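Local atomic coordinates of chemosensory protein (Mamestra brassicae, PDB entry 1N8V), a protein that binds long-chain lipid ligands such as bromo-dodecanol in the core of a small all-helical fold and probably carries hydrophobic chemical signals in the moth. Residues R21-Y26 with E71-N76. Numbering follows the deposited sequence.
Sequences RLLVAY and EHLIKN. With BDD (bromo-dodecanol), chain C.
Leu23 reaches across to His72 and Leu73 where helix 20-30 meets the end of helix 60-76, two walls of the all-helical fold of the insect A10/OS-D family, which closes around bound bromo-dodecanol. The protein part of the contact is thin and apolar. Its chi1 of 174° swings CG away from the backbone N, and Leu23 divides its two methyls between different neighbours. CD2 bridges to helix 60-76, meeting CD2 of Leu73 at 4.4 Å, methyl against methyl. The same CD2 comes obliquely to the His72 imidazole, in a loose van der Waals touch. The CA atoms of Leu23 and Leu73 stay 10.2 Å apart, so the side chains alone span the gap. Leu17 of helix 13-17 touches both Leu23 and His72, while Leu73 also packs on Ile80, Trp81 and Leu84 of helix 78-88.

A bromo-dodecanol lies against the helix 20-30 side. One turn from Leu23, Tyr26 has a chi1 of -72° that puts CG anti to the carbonyl carbon, and a chi2 of -72° turns one ring face to the alkyl chain. C7 of the bromo-dodecanol sits over the ring centre, 3.7 Å above the plane, in CH-pi fashion, and Tyr26 CB lies 4.0 Å from ligand C9. Ile11 and Ile16 also touch this tyrosine. With an alanine here, the middle of the alkyl chain would probably lose its flat aromatic wall and be freer to shift. Farther along, toward the bromine end, the second methyl of Leu23 takes over: its CD1 rests 3.8 Å from ligand C11.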
ATOM      1  N   ARG A  21     -13.286  -5.819  -6.125  1.00 14.12           N
ATOM      2  CA  ARG A  21     -12.650  -6.164  -7.393  1.00 15.26           C
ATOM      3  C   ARG A  21     -11.493  -5.205  -7.712  1.00 14.66           C
ATOM      4  O   ARG A  21     -10.436  -5.635  -8.177  1.00 14.42           O
ATOM      5  CB  ARG A  21     -13.661  -6.176  -8.543  1.00 16.47           C
ATOM      6  CG  ARG A  21     -14.816  -7.149  -8.351  1.00 17.81           C
ATOM      7  CD  ARG A  21     -14.510  -8.600  -8.736  1.00 17.84           C
ATOM      8  NE  ARG A  21     -13.638  -9.311  -7.808  1.00 18.10           N
ATOM      9  CZ  ARG A  21     -13.929  -9.664  -6.554  1.00 21.34           C
ATOM     10  NH1 ARG A  21     -13.033 -10.327  -5.829  1.00 21.84           N
ATOM     11  NH2 ARG A  21     -15.108  -9.370  -6.013  1.00 25.13           N
ATOM     12  N   LEU A  22     -11.674  -3.914  -7.462  1.00 13.71           N
ATOM     13  CA  LEU A  22     -10.620  -2.948  -7.764  1.00 13.84           C
ATOM     14  C   LEU A  22      -9.454  -3.125  -6.796  1.00 13.20           C
ATOM     15  O   LEU A  22      -8.287  -3.108  -7.185  1.00 12.19           O
ATOM     16  CB  LEU A  22     -11.157  -1.529  -7.673  1.00 14.39           C
ATOM     17  CG  LEU A  22     -12.321  -1.087  -8.575  1.00 17.40           C
ATOM     18  CD1 LEU A  22     -12.643   0.384  -8.386  1.00 18.30           C
ATOM     19  CD2 LEU A  22     -11.978  -1.384  -9.986  1.00 19.06           C
ATOM     20  N   LEU A  23      -9.761  -3.311  -5.524  1.00 11.18           N
ATOM     21  CA  LEU A  23      -8.723  -3.479  -4.521  1.00 12.01           C
ATOM     22  C   LEU A  23      -7.883  -4.749  -4.786  1.00 12.11           C
ATOM     23  O   LEU A  23      -6.636  -4.716  -4.754  1.00 12.30           O
ATOM     24  CB  LEU A  23      -9.381  -3.493  -3.143  1.00 11.77           C
ATOM     25  CG  LEU A  23      -8.462  -3.794  -1.968  1.00 13.35           C
ATOM     26  CD1 LEU A  23      -7.278  -2.821  -1.888  1.00 14.92           C
ATOM     27  CD2 LEU A  23      -9.277  -3.808  -0.655  1.00 15.06           C
ATOM     28  N   VAL A  24      -8.555  -5.873  -5.071  1.00 12.14           N
ATOM     29  CA  VAL A  24      -7.845  -7.134  -5.295  1.00 13.59           C
ATOM     30  C   VAL A  24      -6.919  -7.075  -6.510  1.00 11.82           C
ATOM     31  O   VAL A  24      -5.858  -7.682  -6.512  1.00 11.14           O
ATOM     32  CB  VAL A  24      -8.831  -8.336  -5.392  1.00 14.58           C
ATOM     33  CG1 VAL A  24      -8.172  -9.576  -5.992  1.00 17.35           C
ATOM     34  CG2 VAL A  24      -9.434  -8.632  -4.026  1.00 16.39           C
ATOM     35  N   ALA A  25      -7.302  -6.329  -7.535  1.00 11.12           N
ATOM     36  CA  ALA A  25      -6.434  -6.186  -8.692  1.00 11.24           C
ATOM     37  C   ALA A  25      -5.106  -5.555  -8.273  1.00 10.82           C
ATOM     38  O   ALA A  25      -4.054  -6.007  -8.723  1.00 11.53           O
ATOM     39  CB  ALA A  25      -7.087  -5.351  -9.769  1.00 11.70           C
ATOM     40  N   TYR A  26      -5.136  -4.509  -7.427  1.00 11.27           N
ATOM     41  CA  TYR A  26      -3.891  -3.896  -6.979  1.00 10.51           C
ATOM     42  C   TYR A  26      -3.125  -4.830  -6.041  1.00 10.28           C
ATOM     43  O   TYR A  26      -1.909  -4.980  -6.145  1.00 10.77           O
ATOM     44  CB  TYR A  26      -4.144  -2.573  -6.248  1.00 11.34           C
ATOM     45  CG  TYR A  26      -4.565  -1.442  -7.122  1.00 11.98           C
ATOM     46  CD1 TYR A  26      -3.656  -0.841  -7.981  1.00 13.92           C
ATOM     47  CD2 TYR A  26      -5.851  -0.948  -7.085  1.00 11.48           C
ATOM     48  CE1 TYR A  26      -4.056   0.241  -8.791  1.00 15.76           C
ATOM     49  CE2 TYR A  26      -6.255   0.093  -7.883  1.00 15.39           C
ATOM     50  CZ  TYR A  26      -5.354   0.693  -8.725  1.00 16.08           C
ATOM     51  OH  TYR A  26      -5.771   1.753  -9.530  1.00 19.98           O
ATOM     52  N   GLU A  71      -4.679   1.445   7.159  1.00 11.57           N
ATOM     53  CA  GLU A  71      -5.682   1.356   8.225  1.00 12.87           C
ATOM     54  C   GLU A  71      -6.872   0.514   7.755  1.00 12.44           C
ATOM     55  O   GLU A  71      -7.402  -0.323   8.511  1.00 13.09           O
ATOM     56  CB  GLU A  71      -6.166   2.749   8.659  1.00 14.14           C
ATOM     57  CG  GLU A  71      -7.124   2.657   9.845  1.00 17.05           C
ATOM     58  CD  GLU A  71      -7.860   3.939  10.168  1.00 22.67           C
ATOM     59  OE1 GLU A  71      -7.924   4.826   9.301  1.00 28.27           O
ATOM     60  OE2 GLU A  71      -8.418   4.017  11.289  1.00 27.09           O
ATOM     61  N   HIS A  72      -7.324   0.717   6.518  1.00 11.24           N
ATOM     62  CA  HIS A  72      -8.428  -0.066   5.981  1.00 12.19           C
ATOM     63  C   HIS A  72      -8.098  -1.557   5.962  1.00 11.83           C
ATOM     64  O   HIS A  72      -8.921  -2.394   6.327  1.00 12.53           O
ATOM     65  CB  HIS A  72      -8.777   0.379   4.551  1.00 12.18           C
ATOM     66  CG  HIS A  72      -9.883  -0.427   3.946  1.00 12.66           C
ATOM     67  ND1 HIS A  72      -9.693  -1.524   3.131  1.00 16.10           N
ATOM     68  CD2 HIS A  72     -11.222  -0.310   4.106  1.00 14.07           C
ATOM     69  CE1 HIS A  72     -10.870  -2.041   2.811  1.00 12.51           C
ATOM     70  NE2 HIS A  72     -11.813  -1.309   3.374  1.00 16.25           N
ATOM     71  N   LEU A  73      -6.896  -1.908   5.506  1.00 11.77           N
ATOM     72  CA  LEU A  73      -6.514  -3.322   5.456  1.00 11.66           C
ATOM     73  C   LEU A  73      -6.427  -3.946   6.831  1.00 11.57           C
ATOM     74  O   LEU A  73      -6.923  -5.051   7.047  1.00 11.39           O
ATOM     75  CB  LEU A  73      -5.184  -3.495   4.722  1.00 11.65           C
ATOM     76  CG  LEU A  73      -5.142  -3.033   3.260  1.00 12.25           C
ATOM     77  CD1 LEU A  73      -3.708  -3.155   2.736  1.00 13.31           C
ATOM     78  CD2 LEU A  73      -6.141  -3.816   2.394  1.00 14.29           C
ATOM     79  N   ILE A  74      -5.793  -3.253   7.778  1.00 11.40           N
ATOM     80  CA  ILE A  74      -5.652  -3.771   9.130  1.00 12.55           C
ATOM     81  C   ILE A  74      -7.003  -4.011   9.788  1.00 13.01           C
ATOM     82  O   ILE A  74      -7.182  -5.010  10.501  1.00 13.92           O
ATOM     83  CB  ILE A  74      -4.794  -2.805   9.979  1.00 12.42           C
ATOM     84  CG1 ILE A  74      -3.342  -2.799   9.499  1.00 11.96           C
ATOM     85  CG2 ILE A  74      -4.900  -3.173  11.463  1.00 12.42           C
ATOM     86  CD1 ILE A  74      -2.483  -1.742  10.149  1.00 12.52           C
ATOM     87  N   LYS A  75      -7.962  -3.123   9.541  1.00 12.32           N
ATOM     88  CA  LYS A  75      -9.292  -3.273  10.136  1.00 13.60           C
ATOM     89  C   LYS A  75     -10.211  -4.248   9.388  1.00 13.50           C
ATOM     90  O   LYS A  75     -10.904  -5.053  10.012  1.00 15.00           O
ATOM     91  CB  LYS A  75      -9.995  -1.928  10.202  1.00 13.97           C
ATOM     92  CG  LYS A  75      -9.357  -0.949  11.129  1.00 15.14           C
ATOM     93  CD  LYS A  75     -10.218   0.292  11.215  1.00 19.29           C
ATOM     94  CE  LYS A  75      -9.715   1.269  12.207  1.00 22.35           C
ATOM     95  NZ  LYS A  75      -9.484   0.599  13.518  1.00 26.71           N
ATOM     96  N   ASN A  76     -10.215  -4.193   8.057  1.00 14.02           N
ATOM     97  CA  ASN A  76     -11.191  -4.913   7.239  1.00 14.65           C
ATOM     98  C   ASN A  76     -10.700  -6.032   6.325  1.00 14.81           C
ATOM     99  O   ASN A  76     -11.491  -6.784   5.773  1.00 15.12           O
ATOM    100  CB  ASN A  76     -11.947  -3.887   6.395  1.00 15.23           C
ATOM    101  CG  ASN A  76     -12.545  -2.767   7.243  1.00 16.58           C
ATOM    102  OD1 ASN A  76     -13.357  -3.037   8.125  1.00 20.70           O
ATOM    103  ND2 ASN A  76     -12.149  -1.517   6.988  1.00 20.02           N
TER
HETATM  104  O1  BDD C 501      -1.264   8.360  -4.321  1.00 35.99           O
HETATM  105  C1  BDD C 501      -1.836   7.331  -5.115  1.00 34.90           C
HETATM  106  C2  BDD C 501      -0.761   6.699  -5.994  1.00 33.87           C
HETATM  107  C3  BDD C 501      -0.855   5.179  -5.962  1.00 32.81           C
HETATM  108  C4  BDD C 501      -1.874   4.650  -6.961  1.00 31.84           C
HETATM  109  C5  BDD C 501      -2.206   3.192  -6.660  1.00 29.36           C
HETATM  110  C6  BDD C 501      -3.317   3.060  -5.615  1.00 26.44           C
HETATM  111  C7  BDD C 501      -3.444   1.639  -5.066  1.00 22.70           C
HETATM  112  C8  BDD C 501      -4.140   1.607  -3.705  1.00 20.88           C
HETATM  113  C9  BDD C 501      -4.478   0.178  -3.295  1.00 20.29           C
HETATM  114  C10 BDD C 501      -3.285  -0.540  -2.677  1.00 18.97           C
HETATM  115  C11 BDD C 501      -3.642  -1.923  -2.164  1.00 18.20           C
HETATM  116  C12 BDD C 501      -2.464  -2.600  -1.467  1.00 18.80           C
HETATM  117 BR   BDD C 501      -1.426  -3.234  -2.547  1.00  2.02          BR